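Local coordinates for protein RTX toxin RtxA (Vibrio vulnificus MO6-24/O, PDB 6IMP) that is an alpha/beta hydrolase-fold effector domain of a MARTX toxin and probably acts as a hydrolase, at residues 74-79 / 134-139; 200-205 / 251-256. All coordinates share one frame; numbering follows the deposited sequence.

Contact 1 of 2, residues 74-79 / 134-139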
loop_
_atom_site.group_PDB
_atom_site.type_symbol
_atom_site.label_atom_id
_atom_site.label_comp_id
_atom_site.label_asym_id
_atom_site.label_seq_id
_atom_site.Cartn_x
_atom_site.Cartn_y
_atom_site.Cartn_z
ATOM N N GLY A 74 -13.013 5.933 -8.526
ATOM C CA GLY A 74 -12.512 6.647 -7.355
ATOM C C GLY A 74 -13.323 7.891 -7.077
ATOM O O GLY A 74 -14.115 8.327 -7.912
ATOM N N GLU A 75 -13.122 8.465 -5.898
ATOM C CA GLU A 75 -13.854 9.665 -5.495
ATOM C C GLU A 75 -13.363 10.952 -6.197
ATOM O O GLU A 75 -14.117 11.917 -6.304
ATOM C CB GLU A 75 -13.818 9.831 -3.975
ATOM C CG GLU A 75 -14.660 11.003 -3.472
ATOM C CD GLU A 75 -14.650 11.144 -1.963
ATOM O OE1 GLU A 75 -13.869 10.423 -1.300
ATOM O OE2 GLU A 75 -15.413 11.993 -1.442
ATOM N N ALA A 76 -12.122 10.953 -6.686
ATOM C CA ALA A 76 -11.562 12.110 -7.420
ATOM C C ALA A 76 -11.372 11.823 -8.908
ATOM O O ALA A 76 -10.937 12.690 -9.653
ATOM C CB ALA A 76 -10.236 12.548 -6.806
ATOM N N GLY A 77 -11.699 10.617 -9.348
ATOM C CA GLY A 77 -11.311 10.179 -10.695
ATOM C C GLY A 77 -11.181 8.670 -10.775
ATOM O O GLY A 77 -11.733 7.951 -9.941
ATOM N N ARG A 78 -10.456 8.182 -11.780
ATOM C CA ARG A 78 -10.329 6.736 -11.968
ATOM C C ARG A 78 -9.013 6.150 -11.445
ATOM O O ARG A 78 -7.991 6.841 -11.345
ATOM C CB ARG A 78 -10.630 6.324 -13.411
ATOM C CG ARG A 78 -9.636 6.764 -14.463
ATOM C CD ARG A 78 -10.275 6.718 -15.844
ATOM N NE ARG A 78 -9.329 7.089 -16.889
ATOM C CZ ARG A 78 -8.941 8.338 -17.153
ATOM N NH1 ARG A 78 -8.080 8.570 -18.135
ATOM N NH2 ARG A 78 -9.425 9.358 -16.458
ATOM N N LEU A 79 -9.106 4.894 -11.016
ATOM C CA LEU A 79 -8.026 4.197 -10.320
ATOM C C LEU A 79 -7.669 2.936 -11.095
ATOM O O LEU A 79 -8.453 1.983 -11.154
ATOM C CB LEU A 79 -8.456 3.804 -8.905
ATOM C CG LEU A 79 -8.813 4.924 -7.928
ATOM C CD1 LEU A 79 -9.471 4.356 -6.673
ATOM C CD2 LEU A 79 -7.579 5.739 -7.565
ATOM N N ASN A 134 -3.252 1.359 -8.560
ATOM C CA ASN A 134 -2.646 2.650 -8.233
ATOM C C ASN A 134 -3.593 3.545 -7.433
ATOM O O ASN A 134 -4.737 3.770 -7.814
ATOM C CB ASN A 134 -2.265 3.400 -9.507
ATOM C CG ASN A 134 -1.002 2.884 -10.139
ATOM O OD1 ASN A 134 0.072 2.935 -9.548
ATOM N ND2 ASN A 134 -1.115 2.417 -11.366
ATOM N N LEU A 135 -3.065 4.121 -6.369
ATOM C CA LEU A 135 -3.693 5.250 -5.698
ATOM C C LEU A 135 -3.709 6.450 -6.634
ATOM O O LEU A 135 -2.936 6.500 -7.600
ATOM C CB LEU A 135 -2.897 5.601 -4.455
ATOM C CG LEU A 135 -2.703 4.420 -3.507
ATOM C CD1 LEU A 135 -1.519 4.651 -2.586
ATOM C CD2 LEU A 135 -3.983 4.189 -2.723
ATOM N N ARG A 136 -4.563 7.428 -6.347
ATOM C CA ARG A 136 -4.594 8.649 -7.156
ATOM C C ARG A 136 -3.191 9.236 -7.358
ATOM O O ARG A 136 -2.418 9.359 -6.409
ATOM C CB ARG A 136 -5.481 9.707 -6.520
ATOM C CG ARG A 136 -4.912 10.306 -5.252
ATOM C CD ARG A 136 -5.908 11.242 -4.628
ATOM N NE ARG A 136 -7.065 10.528 -4.108
ATOM C CZ ARG A 136 -8.154 11.122 -3.640
ATOM N NH1 ARG A 136 -9.163 10.390 -3.189
ATOM N NH2 ARG A 136 -8.221 12.450 -3.586
ATOM N N GLY A 137 -2.877 9.586 -8.602
ATOM C CA GLY A 137 -1.631 10.286 -8.933
ATOM C C GLY A 137 -0.490 9.346 -9.266
ATOM O O GLY A 137 0.610 9.789 -9.619
ATOM N N TYR A 138 -0.771 8.047 -9.182
ATOM C CA TYR A 138 0.218 7.011 -9.367
ATOM C C TYR A 138 -0.198 6.155 -10.538
ATOM O O TYR A 138 -1.388 5.884 -10.728
ATOM C CB TYR A 138 0.305 6.149 -8.118
ATOM C CG TYR A 138 1.145 6.758 -7.028
ATOM C CD1 TYR A 138 2.528 6.648 -7.058
ATOM C CD2 TYR A 138 0.562 7.429 -5.958
ATOM C CE1 TYR A 138 3.310 7.173 -6.047
ATOM C CE2 TYR A 138 1.338 7.964 -4.941
ATOM C CZ TYR A 138 2.714 7.836 -4.990
ATOM O OH TYR A 138 3.505 8.380 -3.992
ATOM N N GLY A 139 0.799 5.700 -11.295
ATOM C CA GLY A 139 0.584 4.964 -12.544
ATOM C C GLY A 139 -0.337 5.693 -13.504
ATOM O O GLY A 139 -0.012 6.780 -13.985
#
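Asn134 meets Leu79 through its backbone: the CD2 methyl of Leu79 lies 3.5 Å from Asn134 O, and the two CA atoms are 6.0 Å apart. The Asn134 side chain turns to other partners, OD1 accepting from the backbone N of Ala112 and ND2 donating to Thr80 O. At Leu135 the side chain points away, and Leu79 meets the peptide that follows, CD2 lying 3.7 Å from Arg136 N. Leu79 CG sits anti to its own carbonyl carbon (chi1 -62°), and of its two methyls CD2 is the one that meets the loop backbone. Arg136 then sends its side chain, bent at chi3 (68°), to the turn at 75-77. There Ala76 CB rests over one face of the guanidinium, displaced toward its rim, 3.8 Å from Arg136 NH2. NE of the same group forms a salt bridge with Asp153, which would help fix the guanidinium over the methyl. Gly137 has a positive phi, as suits the third position of the type II turn that Tyr138 N closes onto Leu135 O at 3.1 Å. The contact thus joins the turn between antiparallel strands 67-73 and 78-84 to the loop leaving strand 129-133, with helix 147-164 alongside: Leu79 touches Thr156, and Leu135 packs on Leu150 and Met157.

Contact 2 of 2, residues 200-205 / 251-256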
loop_
_atom_site.group_PDB
_atom_site.type_symbol
_atom_site.label_atom_id
_atom_site.label_comp_id
_atom_site.label_asym_id
_atom_site.label_seq_id
_atom_site.Cartn_x
_atom_site.Cartn_y
_atom_site.Cartn_z
ATOM N N GLY A 200 -6.603 -10.534 7.694
ATOM C CA GLY A 200 -5.428 -10.023 8.390
ATOM C C GLY A 200 -4.659 -8.957 7.646
ATOM O O GLY A 200 -4.817 -8.769 6.441
ATOM N N LEU A 201 -3.794 -8.277 8.386
ATOM C CA LEU A 201 -3.015 -7.169 7.865
ATOM C C LEU A 201 -1.549 -7.548 7.846
ATOM O O LEU A 201 -0.997 -7.923 8.875
ATOM C CB LEU A 201 -3.198 -5.941 8.759
ATOM C CG LEU A 201 -2.155 -4.833 8.579
ATOM C CD1 LEU A 201 -2.238 -4.238 7.174
ATOM C CD2 LEU A 201 -2.311 -3.750 9.633
ATOM N N LEU A 202 -0.907 -7.382 6.695
ATOM C CA LEU A 202 0.559 -7.396 6.623
ATOM C C LEU A 202 1.093 -5.991 6.436
ATOM O O LEU A 202 0.910 -5.392 5.380
ATOM C CB LEU A 202 1.056 -8.289 5.473
ATOM C CG LEU A 202 2.499 -8.051 5.005
ATOM C CD1 LEU A 202 3.484 -8.313 6.130
ATOM C CD2 LEU A 202 2.840 -8.885 3.791
ATOM N N LEU A 203 1.790 -5.496 7.449
ATOM C CA LEU A 203 2.617 -4.301 7.316
ATOM C C LEU A 203 3.991 -4.679 6.751
ATOM O O LEU A 203 4.908 -5.032 7.494
ATOM C CB LEU A 203 2.771 -3.604 8.677
ATOM C CG LEU A 203 1.473 -3.128 9.366
ATOM C CD1 LEU A 203 1.734 -2.699 10.805
ATOM C CD2 LEU A 203 0.803 -1.997 8.597
ATOM N N ASP A 204 4.113 -4.627 5.429
ATOM C CA ASP A 204 5.345 -5.028 4.731
ATOM C C ASP A 204 6.315 -3.855 4.699
ATOM O O ASP A 204 6.125 -2.927 3.935
ATOM C CB ASP A 204 5.012 -5.495 3.289
ATOM C CG ASP A 204 6.261 -5.852 2.456
ATOM O OD1 ASP A 204 7.372 -5.952 3.037
ATOM O OD2 ASP A 204 6.127 -6.046 1.215
ATOM N N ARG A 205 7.365 -3.914 5.512
ATOM C CA ARG A 205 8.417 -2.879 5.496
ATOM C C ARG A 205 7.789 -1.479 5.574
ATOM O O ARG A 205 8.073 -0.616 4.739
ATOM C CB ARG A 205 9.280 -2.994 4.233
ATOM C CG ARG A 205 10.003 -4.325 4.086
ATOM C CD ARG A 205 10.537 -4.533 2.666
ATOM N NE ARG A 205 9.508 -5.018 1.745
ATOM C CZ ARG A 205 9.649 -5.139 0.423
ATOM N NH1 ARG A 205 10.796 -4.833 -0.166
ATOM N NH2 ARG A 205 8.623 -5.547 -0.318
ATOM N N PRO A 251 -4.948 -10.038 13.395
ATOM C CA PRO A 251 -3.632 -10.451 12.920
ATOM C C PRO A 251 -2.874 -9.359 12.158
ATOM O O PRO A 251 -3.291 -8.931 11.075
ATOM C CB PRO A 251 -3.937 -11.656 12.010
ATOM C CG PRO A 251 -5.415 -11.699 11.853
ATOM C CD PRO A 251 -5.977 -11.035 13.058
ATOM N N ILE A 252 -1.772 -8.921 12.754
ATOM C CA ILE A 252 -0.841 -7.989 12.129
ATOM C C ILE A 252 0.551 -8.627 12.033
ATOM O O ILE A 252 1.325 -8.577 12.984
ATOM C CB ILE A 252 -0.750 -6.682 12.959
ATOM C CG1 ILE A 252 -2.136 -6.044 13.062
ATOM C CG2 ILE A 252 0.270 -5.703 12.359
ATOM C CD1 ILE A 252 -2.221 -4.913 14.065
ATOM N N LEU A 253 0.876 -9.223 10.893
ATOM C CA LEU A 253 2.272 -9.554 10.615
ATOM C C LEU A 253 3.018 -8.266 10.327
ATOM O O LEU A 253 2.485 -7.357 9.702
ATOM C CB LEU A 253 2.414 -10.518 9.433
ATOM C CG LEU A 253 3.854 -10.998 9.115
ATOM C CD1 LEU A 253 4.497 -11.720 10.291
ATOM C CD2 LEU A 253 3.881 -11.897 7.887
ATOM N N LEU A 254 4.251 -8.191 10.787
ATOM C CA LEU A 254 5.056 -7.008 10.575
ATOM C C LEU A 254 6.494 -7.406 10.226
ATOM O O LEU A 254 7.270 -7.821 11.092
ATOM C CB LEU A 254 5.003 -6.121 11.820
ATOM C CG LEU A 254 5.972 -4.932 11.904
ATOM C CD1 LEU A 254 5.763 -3.953 10.761
ATOM C CD2 LEU A 254 5.813 -4.228 13.244
ATOM N N LEU A 255 6.841 -7.277 8.951
ATOM C CA LEU A 255 8.196 -7.563 8.501
ATOM C C LEU A 255 8.920 -6.275 8.163
ATOM O O LEU A 255 8.509 -5.541 7.273
ATOM C CB LEU A 255 8.158 -8.492 7.293
ATOM C CG LEU A 255 7.244 -9.722 7.429
ATOM C CD1 LEU A 255 7.498 -10.679 6.283
ATOM C CD2 LEU A 255 7.434 -10.451 8.743
ATOM N N THR A 256 9.992 -6.000 8.889
ATOM C CA THR A 256 10.758 -4.772 8.692
ATOM C C THR A 256 12.073 -5.028 7.972
ATOM O O THR A 256 12.625 -6.112 8.059
ATOM C CB THR A 256 11.082 -4.102 10.032
ATOM O OG1 THR A 256 12.036 -4.890 10.751
ATOM C CG2 THR A 256 9.832 -3.955 10.861
#
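Leu201 and Ile252 lie side by side, pointing the same way, as do Leu202 and Leu253 on the other face of the sheet, where Leu202 CD1 and Leu253 CD2 are 4.0 Å apart. Leu203 instead crosses Ile252 at a slant, its CD1 resting 3.7 Å from Ile252 CG2. Leu254 CG stands anti to the backbone N (chi1 170°), and its CD1 lies 3.7 Å from Leu203 CB. Between the faces the segments 200-204 and 252-256 run parallel, their axes 12° apart. Leu201 N gives a nearly straight bond to Pro251 O (2.8 Å), Leu203 N bonds to Leu253 O, and Arg205 N to Leu255 O; the return bonds from Leu253 N and Leu255 N are weak. Arg205 grips its neighbour Asp204 side-on, NE to OD1 at 2.7 Å and NH2 to OD2, both oxygens met on their syn sides but from out of the carboxylate plane, by 34° at OD1. Asp204 OD2 is also hydrogen-bonded to His175 NE2, and Arg205 NH2 to Ser291 OG. Such a parallel pair in a sheet with helices on both faces, here 239-243 over Leu203 and Ile252 and 291-302 over Leu202, Leu253 and Leu255, is characteristic of the alpha/beta hydrolase fold.

In the fold
From the N terminus, the chain passes three helices before the hairpin of strands 67-73 and 78-84. Contact 1 closes the loop that runs from this hairpin through strand 101-105, helix 112-124 and strand 129-133. Strand 172-177 and helix 180-192 follow before contact 2 opens at strand 200-204; it closes on strand 252-256 after a strand-free excursion containing helices 210-216, 224-232 and 239-243. The two loops are therefore in series, neither nesting nor crossing. Their centres lie 24 Å apart on opposite sides of the chain's centre, yet both reach the same mixed sheet: contact 1 at its antiparallel part, contact 2 within its parallel part.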